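Local coordinates for leucine aminopeptidase (Fimbriiglobus ruber, PDB 7D1B), which probably catalyses the cyclisation of N-terminal glutaminyl residues to pyroglutamate, as a zinc-binding glutaminyl cyclase of the M28 aminopeptidase family, at residues R134-H138 and Y189-P193; F277-V283 and D299-Y305; H84-L88 and M163-H168. One frame throughout, in Å; residues are numbered along the deposited sequence.

How the contacts relate
Contacts 1 and 2 are neighbours of the zinc site, whereas contact 3 belongs to the body of the fold. The metal is held by D155, E188 and H309. The side chain of R134 in contact 1 is about 5 Å from the bound zinc ion. The side chain of F303 in contact 2 is about 7 Å from the bound zinc ion. The centres of these two contacts lie about 19 Å apart and their nearest atoms about 9 Å; both are near the site but do not touch each other. Contact 3, between helices 72-87 and 153-167, is centred about 29 Å from contact 1 and 28 Å from contact 2, across the chain's centre from the latter. Its segments alternate along the chain with those of contact 1.

Contact 1. Residues R134-H138 and Y189-P193; sequences RPAAH and YILDP
Neither segment is helix or strand, and the two run side by side in the same sense, with CA-CA separations of 5.6 Å at R134-Y189 and 7.5 Å at H138-P193. An inverse gamma turn centred on A137 bends 134-138 so that H138 faces 189-193. R134 is fully extended to chi3 (ttt), long enough for NE to donate to H138 ND1 (2.9 Å), as does NH1 (3.3 Å). These loops follow adjacent parallel strands, 123-130 and 178-184, of the M28 sheet, and the R134 guanidinium also forms a salt bridge with the zinc ligand E188. I190 supplies apolar cover for that charge: CG1 lies over the R134 guanidinium and CG2 is 3.6 Å from R134 NH1. The compact ring of P135 fits against the backbone, CD 3.4 Å from I190 N, while CG meets L191 CD2 at 3.8 Å. P193 CB sits 3.9 Å above the H138 ring centroid in a CH-pi contact, and a water links H138 NE2 to L191 O, 2.8 Å from each.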
loop_
_atom_site.group_PDB
_atom_site.type_symbol
_atom_site.label_atom_id
_atom_site.label_comp_id
_atom_site.label_asym_id
_atom_site.label_seq_id
_atom_site.Cartn_x
_atom_site.Cartn_y
_atom_site.Cartn_z
ATOM N N ARG A 134 5.789 -7.312 -9.813
ATOM C CA ARG A 134 5.285 -8.177 -10.867
ATOM C C ARG A 134 6.457 -8.775 -11.646
ATOM O O ARG A 134 7.448 -8.084 -11.903
ATOM C CB ARG A 134 4.433 -7.344 -11.814
ATOM C CG ARG A 134 3.521 -8.154 -12.700
ATOM C CD ARG A 134 2.692 -7.226 -13.588
ATOM N NE ARG A 134 1.844 -7.985 -14.489
ATOM C CZ ARG A 134 0.565 -8.285 -14.290
ATOM N NH1 ARG A 134 -0.070 -9.035 -15.191
ATOM N NH2 ARG A 134 -0.074 -7.881 -13.198
ATOM N N PRO A 135 6.380 -10.044 -12.051
ATOM C CA PRO A 135 7.545 -10.652 -12.714
ATOM C C PRO A 135 7.934 -9.979 -14.013
ATOM O O PRO A 135 9.115 -10.019 -14.376
ATOM C CB PRO A 135 7.123 -12.117 -12.907
ATOM C CG PRO A 135 6.183 -12.361 -11.734
ATOM C CD PRO A 135 5.396 -11.061 -11.634
ATOM N N ALA A 136 6.990 -9.370 -14.724
ATOM C CA ALA A 136 7.291 -8.753 -16.004
ATOM C C ALA A 136 6.430 -7.515 -16.180
ATOM O O ALA A 136 5.331 -7.417 -15.620
ATOM C CB ALA A 136 7.036 -9.713 -17.178
ATOM N N ALA A 137 6.939 -6.586 -16.992
ATOM C CA ALA A 137 6.214 -5.368 -17.361
ATOM C C ALA A 137 5.251 -5.736 -18.490
ATOM O O ALA A 137 5.496 -5.493 -19.673
ATOM C CB ALA A 137 7.195 -4.285 -17.787
ATOM N N HIS A 138 4.128 -6.349 -18.111
ATOM C CA HIS A 138 3.257 -6.981 -19.098
ATOM C C HIS A 138 2.504 -6.001 -19.993
ATOM O O HIS A 138 1.881 -6.453 -20.963
ATOM C CB HIS A 138 2.255 -7.917 -18.431
ATOM C CG HIS A 138 2.846 -9.210 -17.976
ATOM N ND1 HIS A 138 2.762 -9.638 -16.668
ATOM C CD2 HIS A 138 3.503 -10.178 -18.656
ATOM C CE1 HIS A 138 3.335 -10.827 -16.566
ATOM N NE2 HIS A 138 3.803 -11.172 -17.755
ATOM N N TYR A 189 2.016 -11.836 -8.380
ATOM C CA TYR A 189 3.022 -12.825 -8.751
ATOM C C TYR A 189 2.573 -13.500 -10.047
ATOM O O TYR A 189 2.245 -14.690 -10.095
ATOM C CB TYR A 189 3.187 -13.801 -7.592
ATOM C CG TYR A 189 4.187 -14.907 -7.815
ATOM C CD1 TYR A 189 5.512 -14.627 -8.110
ATOM C CD2 TYR A 189 3.804 -16.239 -7.715
ATOM C CE1 TYR A 189 6.434 -15.651 -8.318
ATOM C CE2 TYR A 189 4.717 -17.268 -7.907
ATOM C CZ TYR A 189 6.041 -16.963 -8.204
ATOM O OH TYR A 189 6.986 -17.949 -8.392
ATOM N N ILE A 190 2.516 -12.703 -11.111
ATOM C CA ILE A 190 1.874 -13.116 -12.355
ATOM C C ILE A 190 2.946 -13.633 -13.305
ATOM O O ILE A 190 3.667 -12.855 -13.945
ATOM C CB ILE A 190 1.059 -11.985 -12.984
ATOM C CG1 ILE A 190 0.059 -11.395 -11.985
ATOM C CG2 ILE A 190 0.369 -12.488 -14.267
ATOM C CD1 ILE A 190 -0.888 -12.398 -11.303
ATOM N N LEU A 191 3.051 -14.959 -13.403
ATOM C CA LEU A 191 3.967 -15.579 -14.348
ATOM C C LEU A 191 3.301 -15.806 -15.690
ATOM O O LEU A 191 3.959 -15.704 -16.731
ATOM C CB LEU A 191 4.512 -16.888 -13.757
ATOM C CG LEU A 191 5.313 -16.694 -12.458
ATOM C CD1 LEU A 191 5.573 -18.020 -11.747
ATOM C CD2 LEU A 191 6.629 -15.964 -12.724
ATOM N N ASP A 192 2.015 -16.114 -15.674
ATOM C CA ASP A 192 1.208 -16.292 -16.874
ATOM C C ASP A 192 0.127 -15.227 -16.837
ATOM O O ASP A 192 -0.785 -15.307 -15.994
ATOM C CB ASP A 192 0.582 -17.684 -16.842
ATOM C CG ASP A 192 -0.504 -17.862 -17.874
ATOM O OD1 ASP A 192 -0.537 -17.088 -18.860
ATOM O OD2 ASP A 192 -1.321 -18.810 -17.718
ATOM N N PRO A 193 0.185 -14.213 -17.703
ATOM C CA PRO A 193 -0.814 -13.142 -17.676
ATOM C C PRO A 193 -2.110 -13.501 -18.374
ATOM O O PRO A 193 -3.010 -12.655 -18.440
ATOM C CB PRO A 193 -0.094 -12.008 -18.417
ATOM C CG PRO A 193 0.715 -12.743 -19.453
ATOM C CD PRO A 193 1.200 -13.995 -18.748
HETATM O O HOH W 1 5.057 -13.619 -18.310
#

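Contact 2. Residues F277-V283 and D299-Y305; sequences FDRATDV and DVIDFDY
The loop 277-283 curls around the chain leaving strand 297-300, the CA atoms of F277 and F303 being 6.1 Å apart and those of R279 and D304 5.9 Å. D302 to Y305 is a type I beta turn closed by Y305 N to D302 O (3.1 Å); D302 OD1 accepts from D304 N (3.0 Å), adding an Asx turn, and its OD2 accepts from R241 N and H237. D304, chi1 m, presents its carboxylate to two successive amides of the opposing loop: OD2 takes D278 N and OD1 takes R279 N, each at 2.9 Å. R279 repays the turn, for its NH2 donates to F303 O (2.7 Å) and Y305 O (2.9 Å), satisfying two carbonyls at once. Strand 297-300 edges the M28 sheet, and this turn carries its chain toward the zinc site; Y305 OH is hydrogen-bonded to D313 OD1. F303, chi1 t, is sandwiched: R279 CD stands 3.9 Å from its ring centroid on one face and V283 CG1 4.2 Å on the other, with A280 CB at the edge. The flat F277 ring in turn takes F303 CB over its face, 4.0 Å from the centroid, and its CZ reaches I301 CG2 at 4.0 Å.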
loop_
_atom_site.group_PDB
_atom_site.type_symbol
_atom_site.label_atom_id
_atom_site.label_comp_id
_atom_site.label_asym_id
_atom_site.label_seq_id
_atom_site.Cartn_x
_atom_site.Cartn_y
_atom_site.Cartn_z
ATOM N N PHE A 277 -11.703 6.197 -13.288
ATOM C CA PHE A 277 -10.505 6.407 -14.098
ATOM C C PHE A 277 -10.829 6.045 -15.536
ATOM O O PHE A 277 -11.800 5.334 -15.809
ATOM C CB PHE A 277 -9.359 5.521 -13.595
ATOM C CG PHE A 277 -9.098 5.713 -12.126
ATOM C CD1 PHE A 277 -8.370 6.811 -11.681
ATOM C CD2 PHE A 277 -9.660 4.864 -11.181
ATOM C CE1 PHE A 277 -8.190 7.044 -10.339
ATOM C CE2 PHE A 277 -9.454 5.085 -9.831
ATOM C CZ PHE A 277 -8.727 6.185 -9.415
ATOM N N ASP A 278 -10.006 6.530 -16.468
ATOM C CA ASP A 278 -10.178 6.092 -17.853
ATOM C C ASP A 278 -10.003 4.584 -17.974
ATOM O O ASP A 278 -10.715 3.929 -18.746
ATOM C CB ASP A 278 -9.178 6.797 -18.766
ATOM C CG ASP A 278 -9.488 8.264 -18.957
ATOM O OD1 ASP A 278 -10.631 8.680 -18.673
ATOM O OD2 ASP A 278 -8.586 8.993 -19.421
ATOM N N ARG A 279 -9.049 4.018 -17.230
ATOM C CA ARG A 279 -8.736 2.600 -17.380
ATOM C C ARG A 279 -9.834 1.718 -16.791
ATOM O O ARG A 279 -10.059 0.604 -17.281
ATOM C CB ARG A 279 -7.373 2.339 -16.740
ATOM C CG ARG A 279 -6.586 1.121 -17.178
ATOM C CD ARG A 279 -5.132 1.240 -16.648
ATOM N NE ARG A 279 -4.159 1.580 -17.687
ATOM C CZ ARG A 279 -3.091 2.363 -17.527
ATOM N NH1 ARG A 279 -2.268 2.550 -18.552
ATOM N NH2 ARG A 279 -2.838 2.976 -16.379
ATOM N N ALA A 280 -10.544 2.204 -15.774
ATOM C CA ALA A 280 -11.575 1.420 -15.104
ATOM C C ALA A 280 -12.284 2.304 -14.094
ATOM O O ALA A 280 -11.687 3.208 -13.507
ATOM C CB ALA A 280 -10.979 0.215 -14.365
ATOM N N THR A 281 -13.563 2.006 -13.890
ATOM C CA THR A 281 -14.379 2.691 -12.903
ATOM C C THR A 281 -14.193 2.051 -11.530
ATOM O O THR A 281 -14.129 2.756 -10.517
ATOM C CB THR A 281 -15.845 2.661 -13.383
ATOM O OG1 THR A 281 -15.951 3.280 -14.680
ATOM C CG2 THR A 281 -16.756 3.392 -12.443
ATOM N N ASP A 282 -14.086 0.712 -11.497
ATOM C CA ASP A 282 -13.901 -0.090 -10.299
ATOM C C ASP A 282 -12.616 -0.880 -10.466
ATOM O O ASP A 282 -12.346 -1.421 -11.544
ATOM C CB ASP A 282 -15.070 -1.065 -10.122
ATOM C CG ASP A 282 -16.379 -0.368 -9.736
ATOM O OD1 ASP A 282 -16.414 0.878 -9.601
ATOM O OD2 ASP A 282 -17.379 -1.080 -9.554
ATOM N N VAL A 283 -11.821 -0.939 -9.403
ATOM C CA VAL A 283 -10.469 -1.482 -9.469
ATOM C C VAL A 283 -10.351 -2.591 -8.436
ATOM O O VAL A 283 -10.447 -2.331 -7.234
ATOM C CB VAL A 283 -9.407 -0.395 -9.224
ATOM C CG1 VAL A 283 -8.005 -0.992 -9.397
ATOM C CG2 VAL A 283 -9.605 0.803 -10.163
ATOM N N ASP A 299 -8.910 2.361 -1.542
ATOM C CA ASP A 299 -7.741 2.339 -2.417
ATOM C C ASP A 299 -7.429 3.767 -2.845
ATOM O O ASP A 299 -8.252 4.417 -3.499
ATOM C CB ASP A 299 -8.036 1.453 -3.628
ATOM C CG ASP A 299 -6.794 1.013 -4.374
ATOM O OD1 ASP A 299 -5.660 1.410 -4.023
ATOM O OD2 ASP A 299 -6.992 0.212 -5.334
ATOM N N VAL A 300 -6.270 4.258 -2.438
ATOM C CA VAL A 300 -5.759 5.568 -2.823
ATOM C C VAL A 300 -4.862 5.295 -4.027
ATOM O O VAL A 300 -3.746 4.773 -3.886
ATOM C CB VAL A 300 -5.028 6.231 -1.650
ATOM C CG1 VAL A 300 -4.289 7.483 -2.126
ATOM C CG2 VAL A 300 -6.040 6.582 -0.574
ATOM N N ILE A 301 -5.382 5.619 -5.220
ATOM C CA ILE A 301 -4.844 5.116 -6.477
ATOM C C ILE A 301 -5.172 6.105 -7.583
ATOM O O ILE A 301 -6.244 6.716 -7.596
ATOM C CB ILE A 301 -5.437 3.713 -6.785
ATOM C CG1 ILE A 301 -4.897 3.126 -8.100
ATOM C CG2 ILE A 301 -6.978 3.732 -6.784
ATOM C CD1 ILE A 301 -5.189 1.638 -8.266
ATOM N N ASP A 302 -4.263 6.217 -8.556
ATOM C CA ASP A 302 -4.581 6.806 -9.853
ATOM C C ASP A 302 -4.342 5.705 -10.880
ATOM O O ASP A 302 -3.205 5.471 -11.307
ATOM C CB ASP A 302 -3.726 8.031 -10.150
ATOM C CG ASP A 302 -3.977 8.602 -11.528
ATOM O OD1 ASP A 302 -4.853 8.077 -12.267
ATOM O OD2 ASP A 302 -3.286 9.609 -11.851
ATOM N N PHE A 303 -5.424 5.034 -11.288
ATOM C CA PHE A 303 -5.253 3.880 -12.151
ATOM C C PHE A 303 -4.902 4.280 -13.574
ATOM O O PHE A 303 -4.629 3.397 -14.387
ATOM C CB PHE A 303 -6.523 3.015 -12.083
ATOM C CG PHE A 303 -6.351 1.581 -12.569
ATOM C CD1 PHE A 303 -5.151 0.872 -12.435
ATOM C CD2 PHE A 303 -7.424 0.943 -13.169
ATOM C CE1 PHE A 303 -5.045 -0.450 -12.883
ATOM C CE2 PHE A 303 -7.314 -0.373 -13.620
ATOM C CZ PHE A 303 -6.129 -1.063 -13.471
ATOM N N ASP A 304 -4.887 5.577 -13.888
ATOM C CA ASP A 304 -4.422 6.042 -15.186
ATOM C C ASP A 304 -2.927 6.340 -15.225
ATOM O O ASP A 304 -2.435 6.856 -16.234
ATOM C CB ASP A 304 -5.246 7.245 -15.647
ATOM C CG ASP A 304 -6.689 6.887 -15.903
ATOM O OD1 ASP A 304 -6.947 5.783 -16.438
ATOM O OD2 ASP A 304 -7.569 7.700 -15.548
ATOM N N TYR A 305 -2.183 5.985 -14.179
ATOM C CA TYR A 305 -0.736 6.146 -14.191
ATOM C C TYR A 305 -0.165 5.672 -15.522
ATOM O O TYR A 305 -0.373 4.526 -15.935
ATOM C CB TYR A 305 -0.149 5.304 -13.070
ATOM C CG TYR A 305 1.360 5.272 -13.013
ATOM C CD1 TYR A 305 2.116 6.443 -13.106
ATOM C CD2 TYR A 305 2.036 4.066 -12.840
ATOM C CE1 TYR A 305 3.508 6.405 -13.013
ATOM C CE2 TYR A 305 3.414 4.021 -12.747
ATOM C CZ TYR A 305 4.148 5.191 -12.828
ATOM O OH TYR A 305 5.522 5.179 -12.706
#

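Contact 3. Residues H84-L88 and M163-H168; sequences HFEGL and MMELAH
Segment 84-88 on helix 72-87 packs against 163-168 on helix 153-167, both chains advancing in the same sense: the CA atoms of H84 and M164 are 7.1 Å apart and those of L88 and A167 6.2 Å. The closer approach is allowed by A167, whose methyl is a low bump. It fits the hollow between F85, L88 and H84, with A167 CB 3.8 Å from both F85 CD1 and L88 CD1 and 4.1 Å from H84 NE2. F85 (chi1 m) turns its ring edge to the other helix, CZ 3.8 Å from M163 CB, and both residues rest on F181 of strand 178-184. The contact thus joins neighbouring helices layered on a central sheet, as in the alpha/beta/alpha fold of M28 enzymes, while helix 51-63 covers M164. H84, chi1 t, projects to the partner helix, where NE2 donates to M164 O at 2.8 Å, satisfying that carbonyl, since H168 N is given to E165 O (3.1 Å). The flexible M164 curls its CE over the H84 ring, 3.9 Å from the centroid. H84 also turns its edge to the face of H168 (offset edge-to-face, centroids 5.3 Å apart, planes at 74°); H168 NE2 is hydrogen-bonded to Y57 OH. L88 CD1 lies over the H168 ring in a CH-pi contact, 3.9 Å from its centroid. A water donates to both L88 O (2.9 Å) and A167 O (2.7 Å).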
loop_
_atom_site.group_PDB
_atom_site.type_symbol
_atom_site.label_atom_id
_atom_site.label_comp_id
_atom_site.label_asym_id
_atom_site.label_seq_id
_atom_site.Cartn_x
_atom_site.Cartn_y
_atom_site.Cartn_z
ATOM N N HIS A 84 14.595 -1.169 9.359
ATOM C CA HIS A 84 14.216 0.238 9.360
ATOM C C HIS A 84 13.088 0.499 10.357
ATOM O O HIS A 84 13.158 1.417 11.204
ATOM C CB HIS A 84 13.769 0.604 7.950
ATOM C CG HIS A 84 13.389 2.035 7.811
ATOM N ND1 HIS A 84 14.327 3.043 7.709
ATOM C CD2 HIS A 84 12.175 2.635 7.796
ATOM C CE1 HIS A 84 13.697 4.202 7.618
ATOM N NE2 HIS A 84 12.394 3.984 7.670
ATOM N N PHE A 85 12.025 -0.300 10.263
ATOM C CA PHE A 85 10.870 -0.089 11.126
ATOM C C PHE A 85 11.218 -0.332 12.589
ATOM O O PHE A 85 10.821 0.444 13.468
ATOM C CB PHE A 85 9.704 -0.978 10.692
ATOM C CG PHE A 85 9.091 -0.619 9.352
ATOM C CD1 PHE A 85 8.836 0.708 9.007
ATOM C CD2 PHE A 85 8.761 -1.620 8.443
ATOM C CE1 PHE A 85 8.239 1.020 7.786
ATOM C CE2 PHE A 85 8.178 -1.301 7.230
ATOM C CZ PHE A 85 7.920 0.009 6.910
ATOM N N GLU A 86 11.950 -1.410 12.881
ATOM C CA GLU A 86 12.324 -1.682 14.266
ATOM C C GLU A 86 13.211 -0.580 14.818
ATOM O O GLU A 86 13.076 -0.191 15.989
ATOM C CB GLU A 86 13.038 -3.030 14.368
ATOM C CG GLU A 86 12.098 -4.222 14.211
ATOM C CD GLU A 86 12.795 -5.564 14.321
ATOM O OE1 GLU A 86 14.033 -5.640 14.163
ATOM O OE2 GLU A 86 12.088 -6.549 14.578
ATOM N N GLY A 87 14.110 -0.046 13.988
ATOM C CA GLY A 87 14.995 0.995 14.458
ATOM C C GLY A 87 14.278 2.280 14.778
ATOM O O GLY A 87 14.846 3.142 15.452
ATOM N N LEU A 88 13.042 2.434 14.298
ATOM C CA LEU A 88 12.255 3.632 14.560
ATOM C C LEU A 88 11.126 3.392 15.552
ATOM O O LEU A 88 10.335 4.305 15.816
ATOM C CB LEU A 88 11.772 4.234 13.237
ATOM C CG LEU A 88 12.939 4.841 12.439
ATOM C CD1 LEU A 88 12.564 5.062 10.989
ATOM C CD2 LEU A 88 13.393 6.154 13.080
ATOM N N MET A 163 5.849 4.371 3.742
ATOM C CA MET A 163 5.881 3.842 5.106
ATOM C C MET A 163 7.249 4.053 5.746
ATOM O O MET A 163 7.336 4.395 6.934
ATOM C CB MET A 163 5.531 2.356 5.125
ATOM C CG MET A 163 4.116 2.019 4.768
ATOM S SD MET A 163 3.990 0.248 4.624
ATOM C CE MET A 163 2.301 0.093 4.028
ATOM N N MET A 164 8.329 3.844 4.980
ATOM C CA MET A 164 9.666 4.102 5.525
ATOM C C MET A 164 9.810 5.554 5.956
ATOM O O MET A 164 10.375 5.835 7.014
ATOM C CB MET A 164 10.734 3.733 4.500
ATOM C CG MET A 164 10.848 2.239 4.244
ATOM S SD MET A 164 12.119 1.831 3.015
ATOM C CE MET A 164 13.582 2.000 4.032
ATOM N N GLU A 165 9.312 6.490 5.146
ATOM C CA GLU A 165 9.365 7.898 5.541
ATOM C C GLU A 165 8.510 8.152 6.779
ATOM O O GLU A 165 8.959 8.786 7.742
ATOM C CB GLU A 165 8.956 8.814 4.387
ATOM C CG GLU A 165 8.833 10.285 4.811
ATOM C CD GLU A 165 10.129 10.877 5.357
ATOM O OE1 GLU A 165 11.205 10.352 5.011
ATOM O OE2 GLU A 165 10.051 11.886 6.117
ATOM N N LEU A 166 7.265 7.672 6.768
ATOM C CA LEU A 166 6.361 7.903 7.888
ATOM C C LEU A 166 6.935 7.363 9.183
ATOM O O LEU A 166 6.702 7.938 10.257
ATOM C CB LEU A 166 4.999 7.249 7.620
ATOM C CG LEU A 166 4.122 7.916 6.563
ATOM C CD1 LEU A 166 2.899 7.054 6.298
ATOM C CD2 LEU A 166 3.715 9.307 6.994
ATOM N N ALA A 167 7.677 6.257 9.114
ATOM C CA ALA A 167 8.237 5.666 10.321
ATOM C C ALA A 167 9.128 6.626 11.099
ATOM O O ALA A 167 9.263 6.464 12.307
ATOM C CB ALA A 167 9.013 4.403 9.956
ATOM N N HIS A 168 9.773 7.599 10.436
ATOM C CA HIS A 168 10.573 8.578 11.171
ATOM C C HIS A 168 9.730 9.409 12.129
ATOM O O HIS A 168 10.269 9.943 13.108
ATOM C CB HIS A 168 11.308 9.509 10.216
ATOM C CG HIS A 168 12.413 8.839 9.470
ATOM N ND1 HIS A 168 13.658 8.631 10.022
ATOM C CD2 HIS A 168 12.463 8.319 8.218
ATOM C CE1 HIS A 168 14.430 8.022 9.138
ATOM N NE2 HIS A 168 13.730 7.817 8.039
HETATM O O HOH W 2 8.915 6.644 14.982
#